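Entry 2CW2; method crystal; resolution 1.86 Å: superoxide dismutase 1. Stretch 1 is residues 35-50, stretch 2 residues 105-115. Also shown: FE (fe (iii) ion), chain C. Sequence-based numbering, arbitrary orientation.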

ATOM      1  N   CYS A  35      13.124  -8.782  16.334  1.00 14.41           N
ATOM      2  CA  CYS A  35      12.217  -7.642  16.272  1.00 14.46           C
ATOM      3  C   CYS A  35      12.276  -6.968  17.635  1.00 15.53           C
ATOM      4  O   CYS A  35      11.764  -7.516  18.621  1.00 14.86           O
ATOM      5  N   PRO A  36      12.903  -5.788  17.698  1.00 15.75           N
ATOM      6  CA  PRO A  36      13.080  -5.071  18.972  1.00 15.97           C
ATOM      7  C   PRO A  36      11.726  -4.719  19.563  1.00 15.86           C
ATOM      8  O   PRO A  36      10.791  -4.405  18.803  1.00 15.02           O
ATOM      9  N   PRO A  37      11.601  -4.761  20.885  1.00 15.29           N
ATOM     10  CA  PRO A  37      10.329  -4.436  21.527  1.00 16.54           C
ATOM     11  C   PRO A  37      10.036  -2.959  21.384  1.00 16.08           C
ATOM     12  O   PRO A  37      10.947  -2.153  21.218  1.00 16.85           O
ATOM     13  N   LEU A  38       8.753  -2.629  21.404  1.00 16.61           N
ATOM     14  CA  LEU A  38       8.301  -1.244  21.450  1.00 15.93           C
ATOM     15  C   LEU A  38       8.895  -0.589  22.684  1.00 16.01           C
ATOM     16  O   LEU A  38       8.974  -1.214  23.754  1.00 14.84           O
ATOM     17  N   PRO A  39       9.309   0.664  22.563  1.00 15.17           N
ATOM     18  CA  PRO A  39       9.815   1.407  23.730  1.00 15.67           C
ATOM     19  C   PRO A  39       8.741   1.959  24.682  1.00 14.93           C
ATOM     20  O   PRO A  39       9.083   2.748  25.565  1.00 16.63           O
ATOM     21  N   TYR A  40       7.483   1.548  24.511  1.00 13.84           N
ATOM     22  CA  TYR A  40       6.374   2.007  25.350  1.00 13.65           C
ATOM     23  C   TYR A  40       5.300   0.919  25.348  1.00 14.44           C
ATOM     24  O   TYR A  40       5.301   0.022  24.476  1.00 13.67           O
ATOM     25  N   VAL A  41       4.381   0.990  26.308  1.00 13.07           N
ATOM     26  CA  VAL A  41       3.307   0.005  26.388  1.00 13.62           C
ATOM     27  C   VAL A  41       2.281   0.304  25.285  1.00 13.60           C
ATOM     28  O   VAL A  41       2.313   1.373  24.657  1.00 13.14           O
ATOM     29  N   LYS A  42       1.388  -0.643  25.043  1.00 13.63           N
ATOM     30  CA  LYS A  42       0.493  -0.566  23.893  1.00 14.96           C
ATOM     31  C   LYS A  42      -0.470   0.620  23.880  1.00 15.73           C
ATOM     32  O   LYS A  42      -0.805   1.124  22.796  1.00 13.90           O
ATOM     33  N   ASN A  43      -0.892   1.096  25.057  1.00 15.32           N
ATOM     34  CA  ASN A  43      -1.845   2.209  25.075  1.00 16.91           C
ATOM     35  C   ASN A  43      -1.182   3.589  25.211  1.00 15.58           C
ATOM     36  O   ASN A  43      -1.858   4.615  25.368  1.00 13.84           O
ATOM     37  N   ALA A  44       0.142   3.604  25.086  1.00 12.98           N
ATOM     38  CA  ALA A  44       0.932   4.763  25.471  1.00 13.07           C
ATOM     39  C   ALA A  44       0.799   5.951  24.508  1.00 12.31           C
ATOM     40  O   ALA A  44       1.064   7.085  24.903  1.00 12.42           O
ATOM     41  N   LEU A  45       0.403   5.672  23.263  1.00 11.33           N
ATOM     42  CA  LEU A  45       0.267   6.684  22.213  1.00 11.81           C
ATOM     43  C   LEU A  45      -1.182   7.138  21.980  1.00 13.04           C
ATOM     44  O   LEU A  45      -1.470   7.917  21.056  1.00 12.27           O
ATOM     45  N   GLU A  46      -2.104   6.671  22.819  1.00 14.54           N
ATOM     46  CA  GLU A  46      -3.505   7.090  22.693  1.00 16.29           C
ATOM     47  C   GLU A  46      -3.673   8.550  23.110  1.00 16.19           C
ATOM     48  O   GLU A  46      -2.966   9.026  24.004  1.00 15.97           O
ATOM     49  N   PRO A  47      -4.608   9.269  22.492  1.00 17.34           N
ATOM     50  CA  PRO A  47      -5.546   8.732  21.499  1.00 16.88           C
ATOM     51  C   PRO A  47      -5.073   8.798  20.044  1.00 17.33           C
ATOM     52  O   PRO A  47      -5.809   8.384  19.129  1.00 16.73           O
ATOM     53  N   HIS A  48      -3.859   9.302  19.827  1.00 16.24           N
ATOM     54  CA  HIS A  48      -3.336   9.507  18.478  1.00 13.87           C
ATOM     55  C   HIS A  48      -3.123   8.198  17.705  1.00 13.18           C
ATOM     56  O   HIS A  48      -3.344   8.136  16.502  1.00 14.00           O
ATOM     57  N   MET A  49      -2.681   7.160  18.400  1.00 11.52           N
ATOM     58  CA  MET A  49      -2.492   5.851  17.786  1.00 11.96           C
ATOM     59  C   MET A  49      -2.957   4.823  18.805  1.00 12.21           C
ATOM     60  O   MET A  49      -2.546   4.873  19.970  1.00 10.58           O
ATOM     61  N   SER A  50      -3.816   3.900  18.375  1.00 11.34           N
ATOM     62  CA  SER A  50      -4.453   2.987  19.318  1.00 10.83           C
ATOM     63  C   SER A  50      -3.555   1.836  19.727  1.00 10.69           C
ATOM     64  O   SER A  50      -2.605   1.498  19.019  1.00  9.61           O
ATOM     65  N   HIS A 105      10.419  -0.048  10.338  1.00  9.42           N
ATOM     66  CA  HIS A 105       9.474  -0.110  11.444  1.00  8.92           C
ATOM     67  C   HIS A 105      10.171   0.140  12.795  1.00  9.72           C
ATOM     68  O   HIS A 105       9.640   0.864  13.648  1.00  9.14           O
ATOM     69  N   THR A 106      11.346  -0.456  12.998  1.00  8.26           N
ATOM     70  CA  THR A 106      12.063  -0.199  14.237  1.00  9.79           C
ATOM     71  C   THR A 106      12.316   1.302  14.378  1.00  9.22           C
ATOM     72  O   THR A 106      12.124   1.898  15.438  1.00  8.74           O
ATOM     73  N   PHE A 107      12.728   1.923  13.284  1.00  9.26           N
ATOM     74  CA  PHE A 107      13.012   3.352  13.300  1.00 10.27           C
ATOM     75  C   PHE A 107      11.714   4.134  13.563  1.00 10.30           C
ATOM     76  O   PHE A 107      11.696   5.094  14.354  1.00 11.22           O
ATOM     77  N   PHE A 108      10.644   3.729  12.889  1.00  9.22           N
ATOM     78  CA  PHE A 108       9.331   4.388  13.039  1.00  8.92           C
ATOM     79  C   PHE A 108       8.863   4.359  14.501  1.00  8.68           C
ATOM     80  O   PHE A 108       8.535   5.384  15.085  1.00  8.73           O
ATOM     81  N   PHE A 109       8.852   3.183  15.108  1.00  9.68           N
ATOM     82  CA  PHE A 109       8.338   3.060  16.472  1.00 10.16           C
ATOM     83  C   PHE A 109       9.243   3.791  17.486  1.00 11.73           C
ATOM     84  O   PHE A 109       8.752   4.327  18.494  1.00 11.07           O
ATOM     85  N   ASN A 110      10.550   3.822  17.209  1.00 10.81           N
ATOM     86  CA  ASN A 110      11.489   4.610  18.014  1.00 12.54           C
ATOM     87  C   ASN A 110      11.208   6.110  17.897  1.00 12.23           C
ATOM     88  O   ASN A 110      11.466   6.881  18.837  1.00 12.11           O
ATOM     89  N   ASN A 111      10.648   6.490  16.744  1.00 12.22           N
ATOM     90  CA  ASN A 111      10.408   7.879  16.348  1.00 13.23           C
ATOM     91  C   ASN A 111       9.146   8.456  16.961  1.00 11.91           C
ATOM     92  O   ASN A 111       8.857   9.639  16.765  1.00 11.89           O
ATOM     93  N   LEU A 112       8.375   7.623  17.663  1.00 11.18           N
ATOM     94  CA  LEU A 112       7.186   8.048  18.397  1.00 11.42           C
ATOM     95  C   LEU A 112       7.434   7.933  19.904  1.00 11.28           C
ATOM     96  O   LEU A 112       8.307   7.179  20.332  1.00 11.98           O
ATOM     97  N   ALA A 113       6.677   8.668  20.703  1.00  9.22           N
ATOM     98  CA  ALA A 113       6.862   8.604  22.159  1.00 11.12           C
ATOM     99  C   ALA A 113       5.632   9.162  22.887  1.00 12.08           C
ATOM    100  O   ALA A 113       5.006  10.105  22.422  1.00 10.65           O
ATOM    101  N   PRO A 114       5.289   8.565  24.022  1.00 12.60           N
ATOM    102  CA  PRO A 114       4.148   9.038  24.822  1.00 13.95           C
ATOM    103  C   PRO A 114       4.316  10.467  25.321  1.00 15.62           C
ATOM    104  O   PRO A 114       3.305  11.154  25.494  1.00 16.76           O
ATOM    105  N   ASN A 115       5.538  10.918  25.570  1.00 14.46           N
ATOM    106  CA  ASN A 115       5.699  12.303  26.019  1.00 14.25           C
ATOM    107  C   ASN A 115       6.312  13.123  24.891  1.00 14.57           C
ATOM    108  O   ASN A 115       7.008  14.120  25.131  1.00 13.60           O
TER

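What polar bond joins the two stretches? A single hydrogen bond crosses: Tyr40 points toward stretch 2, chi1 at 33° between wells, and its OH donates to Phe109 O at 2.7 Å. That carbonyl lies near the ring plane, at the edge, where a phenol hydroxyl can reach it. Within its own stretch Phe109 O also accepts a weak bond from Leu112 N.

Which apolar side chains fill the space around this bond? Leu38 sets out sideways, with chi1 (-105°) and chi2 off the wells, yet its CD1 lies over one face of the Phe109 ring (m), 3.9 Å from the centroid, a CH-pi contact. Leu45 (mt) and Met49 (ttm) converge on Leu112 (mt): Leu112 CD1 is 3.8 Å from Leu45 CD1 and 3.7 Å from Met49 CE, which also lies 4.1 Å from Phe108 CZ.

How do the prolines contribute? Pro36 CG approaches Thr106 OG1 at 3.5 Å, and Pro39 CG approaches Asn110 ND2 at 3.5 Å. Pro114 CD lies 3.8 Å from Tyr40 CD2, while its CB packs 4.1 Å from Ala44 CB.

Does the metal take part in this contact? His105 makes no contact with stretch 1; its NE2 binds FE at 1.9 Å, and water 1 is another ligand.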

ATOM      1  CB  CYS A  35      10.806  -8.151  15.964  1.00 12.95           C
ATOM      2  SG  CYS A  35       9.554  -6.858  15.859  1.00 14.66           S
ATOM      3  CB  PRO A  36      13.826  -3.782  18.582  1.00 16.17           C
ATOM      4  CG  PRO A  36      14.195  -3.918  17.166  1.00 16.62           C
ATOM      5  CD  PRO A  36      13.433  -5.051  16.544  1.00 16.10           C
ATOM      6  CB  PRO A  37      10.579  -4.781  23.009  1.00 16.52           C
ATOM      7  CG  PRO A  37      12.034  -4.585  23.155  1.00 17.24           C
ATOM      8  CD  PRO A  37      12.640  -5.108  21.868  1.00 16.77           C
ATOM      9  CB  LEU A  38       6.784  -1.216  21.571  1.00 16.91           C
ATOM     10  CG  LEU A  38       5.865  -0.871  20.405  1.00 19.08           C
ATOM     11  CD1 LEU A  38       6.512  -0.941  19.021  1.00 18.36           C
ATOM     12  CD2 LEU A  38       4.528  -1.627  20.455  1.00 17.81           C
ATOM     13  CB  PRO A  39      10.661   2.537  23.112  1.00 15.83           C
ATOM     14  CG  PRO A  39      10.305   2.582  21.636  1.00 15.54           C
ATOM     15  CD  PRO A  39       9.387   1.435  21.313  1.00 16.15           C
ATOM     16  CB  TYR A  40       5.802   3.345  24.818  1.00 12.02           C
ATOM     17  CG  TYR A  40       5.900   3.442  23.304  1.00 11.96           C
ATOM     18  CD1 TYR A  40       5.027   2.721  22.485  1.00 11.46           C
ATOM     19  CD2 TYR A  40       6.896   4.214  22.696  1.00 11.56           C
ATOM     20  CE1 TYR A  40       5.146   2.755  21.103  1.00  9.65           C
ATOM     21  CE2 TYR A  40       7.023   4.261  21.309  1.00 10.86           C
ATOM     22  CZ  TYR A  40       6.137   3.522  20.522  1.00 10.25           C
ATOM     23  OH  TYR A  40       6.244   3.553  19.152  1.00 11.22           O
ATOM     24  CB  VAL A  41       2.637   0.011  27.767  1.00 14.77           C
ATOM     25  CG1 VAL A  41       3.688  -0.250  28.859  1.00 15.36           C
ATOM     26  CG2 VAL A  41       1.930   1.344  27.978  1.00 14.99           C
ATOM     27  CB  LYS A  42      -0.271  -1.878  23.735  1.00 16.51           C
ATOM     28  CG  LYS A  42       0.632  -3.063  23.407  1.00 17.46           C
ATOM     29  CD  LYS A  42       1.202  -2.967  21.977  1.00 18.31           C
ATOM     30  CE  LYS A  42       2.056  -4.187  21.620  1.00 19.71           C
ATOM     31  NZ  LYS A  42       1.274  -5.457  21.592  1.00 21.82           N
ATOM     32  CB  ASN A  43      -2.952   1.984  26.133  1.00 19.72           C
ATOM     33  CG  ASN A  43      -2.469   2.173  27.551  1.00 22.72           C
ATOM     34  OD1 ASN A  43      -1.327   2.574  27.788  1.00 23.45           O
ATOM     35  ND2 ASN A  43      -3.364   1.913  28.523  1.00 22.98           N
ATOM     36  CB  ALA A  44       2.387   4.378  25.652  1.00 15.39           C
ATOM     37  CB  LEU A  45       0.870   6.160  20.890  1.00 11.61           C
ATOM     38  CG  LEU A  45       2.293   5.623  20.984  1.00 11.64           C
ATOM     39  CD1 LEU A  45       2.821   5.329  19.585  1.00 10.49           C
ATOM     40  CD2 LEU A  45       3.195   6.618  21.722  1.00 11.71           C
ATOM     41  CB  GLU A  46      -4.413   6.174  23.525  1.00 18.95           C
ATOM     42  CG  GLU A  46      -5.200   5.171  22.658  1.00 24.14           C
ATOM     43  CD  GLU A  46      -4.881   3.732  23.007  1.00 25.82           C
ATOM     44  OE1 GLU A  46      -5.668   2.803  22.695  1.00 25.16           O
ATOM     45  OE2 GLU A  46      -3.813   3.528  23.603  1.00 29.01           O
ATOM     46  CB  PRO A  47      -6.767   9.637  21.681  1.00 18.20           C
ATOM     47  CG  PRO A  47      -6.161  10.985  22.009  1.00 17.06           C
ATOM     48  CD  PRO A  47      -4.851  10.698  22.766  1.00 17.65           C
ATOM     49  CB  HIS A  48      -2.020  10.297  18.574  1.00 15.77           C
ATOM     50  CG  HIS A  48      -2.094  11.431  19.547  1.00 16.67           C
ATOM     51  ND1 HIS A  48      -2.934  12.504  19.361  1.00 16.61           N
ATOM     52  CD2 HIS A  48      -1.493  11.624  20.745  1.00 17.32           C
ATOM     53  CE1 HIS A  48      -2.817  13.335  20.382  1.00 17.02           C
ATOM     54  NE2 HIS A  48      -1.955  12.822  21.238  1.00 18.42           N
ATOM     55  CB  MET A  49      -1.007   5.613  17.448  1.00 11.83           C
ATOM     56  CG  MET A  49      -0.723   4.355  16.602  1.00 11.66           C
ATOM     57  SD  MET A  49       1.013   4.227  16.140  1.00 12.19           S
ATOM     58  CE  MET A  49       1.200   5.699  15.051  1.00 12.73           C
ATOM     59  CB  SER A  50      -5.749   2.414  18.746  1.00 10.84           C
ATOM     60  OG  SER A  50      -5.511   1.574  17.626  1.00 11.11           O
ATOM     61  CB  HIS A 105       8.667  -1.424  11.413  1.00  9.98           C
ATOM     62  CG  HIS A 105       7.619  -1.463  10.329  1.00  9.81           C
ATOM     63  ND1 HIS A 105       7.879  -1.920   9.050  1.00  9.21           N
ATOM     64  CD2 HIS A 105       6.315  -1.091  10.337  1.00  9.58           C
ATOM     65  CE1 HIS A 105       6.769  -1.830   8.324  1.00  8.83           C
ATOM     66  NE2 HIS A 105       5.809  -1.302   9.071  1.00  9.57           N
ATOM     67  CB  THR A 106      13.386  -0.980  14.230  1.00  9.69           C
ATOM     68  OG1 THR A 106      13.085  -2.375  14.285  1.00  9.08           O
ATOM     69  CG2 THR A 106      14.174  -0.697  15.492  1.00  9.96           C
ATOM     70  CB  PHE A 107      13.574   3.758  11.933  1.00  9.33           C
ATOM     71  CG  PHE A 107      14.168   5.141  11.903  1.00 10.51           C
ATOM     72  CD1 PHE A 107      15.543   5.319  12.017  1.00  9.42           C
ATOM     73  CD2 PHE A 107      13.364   6.256  11.748  1.00  8.95           C
ATOM     74  CE1 PHE A 107      16.100   6.580  11.998  1.00 10.41           C
ATOM     75  CE2 PHE A 107      13.928   7.546  11.726  1.00 10.77           C
ATOM     76  CZ  PHE A 107      15.300   7.703  11.844  1.00 10.37           C
ATOM     77  CB  PHE A 108       8.280   3.724  12.125  1.00  8.97           C
ATOM     78  CG  PHE A 108       6.882   4.322  12.252  1.00  9.41           C
ATOM     79  CD1 PHE A 108       6.651   5.661  11.957  1.00  8.04           C
ATOM     80  CD2 PHE A 108       5.804   3.524  12.638  1.00 10.06           C
ATOM     81  CE1 PHE A 108       5.379   6.206  12.072  1.00  8.92           C
ATOM     82  CE2 PHE A 108       4.519   4.060  12.742  1.00 10.15           C
ATOM     83  CZ  PHE A 108       4.314   5.413  12.456  1.00  8.82           C
ATOM     84  CB  PHE A 109       8.165   1.567  16.846  1.00 10.45           C
ATOM     85  CG  PHE A 109       7.101   0.835  16.033  1.00 10.33           C
ATOM     86  CD1 PHE A 109       7.372  -0.410  15.475  1.00  9.88           C
ATOM     87  CD2 PHE A 109       5.817   1.355  15.899  1.00 10.01           C
ATOM     88  CE1 PHE A 109       6.399  -1.108  14.734  1.00 10.32           C
ATOM     89  CE2 PHE A 109       4.843   0.679  15.150  1.00 10.65           C
ATOM     90  CZ  PHE A 109       5.140  -0.574  14.567  1.00  9.78           C
ATOM     91  CB  ASN A 110      12.940   4.319  17.589  1.00 12.72           C
ATOM     92  CG  ASN A 110      13.472   3.002  18.172  1.00 14.55           C
ATOM     93  OD1 ASN A 110      14.408   2.369  17.622  1.00 16.27           O
ATOM     94  ND2 ASN A 110      12.921   2.609  19.290  1.00 14.46           N
ATOM     95  CB  ASN A 111      10.314   7.958  14.802  1.00 17.73           C
ATOM     96  CG  ASN A 111      10.337   9.363  14.280  1.00 20.55           C
ATOM     97  OD1 ASN A 111      10.577   9.583  13.112  1.00 19.75           O
ATOM     98  ND2 ASN A 111      10.106  10.342  15.169  1.00 23.86           N
ATOM     99  CB  LEU A 112       5.964   7.190  18.029  1.00 11.75           C
ATOM    100  CG  LEU A 112       5.797   6.823  16.560  1.00 12.16           C
ATOM    101  CD1 LEU A 112       4.660   5.813  16.345  1.00 12.75           C
ATOM    102  CD2 LEU A 112       5.592   8.106  15.767  1.00 12.14           C
ATOM    103  CB  ALA A 113       8.119   9.372  22.574  1.00 10.77           C
ATOM    104  CB  PRO A 114       4.102   8.071  26.013  1.00 13.91           C
ATOM    105  CG  PRO A 114       5.354   7.258  25.958  1.00 13.80           C
ATOM    106  CD  PRO A 114       5.963   7.399  24.614  1.00 13.50           C
ATOM    107  CB  ASN A 115       6.561  12.385  27.283  1.00 13.73           C
ATOM    108  CG  ASN A 115       6.515  13.770  27.946  1.00 13.26           C
ATOM    109  OD1 ASN A 115       5.479  14.405  27.994  1.00 12.66           O
ATOM    110  ND2 ASN A 115       7.661  14.236  28.438  1.00 14.24           N
TER
HETATM  111 FE    FE C 402       4.155  -0.418   8.536  1.00 11.30          FE
HETATM  112  O   HOH W   1       5.042  -0.275   6.367  1.00  9.82           O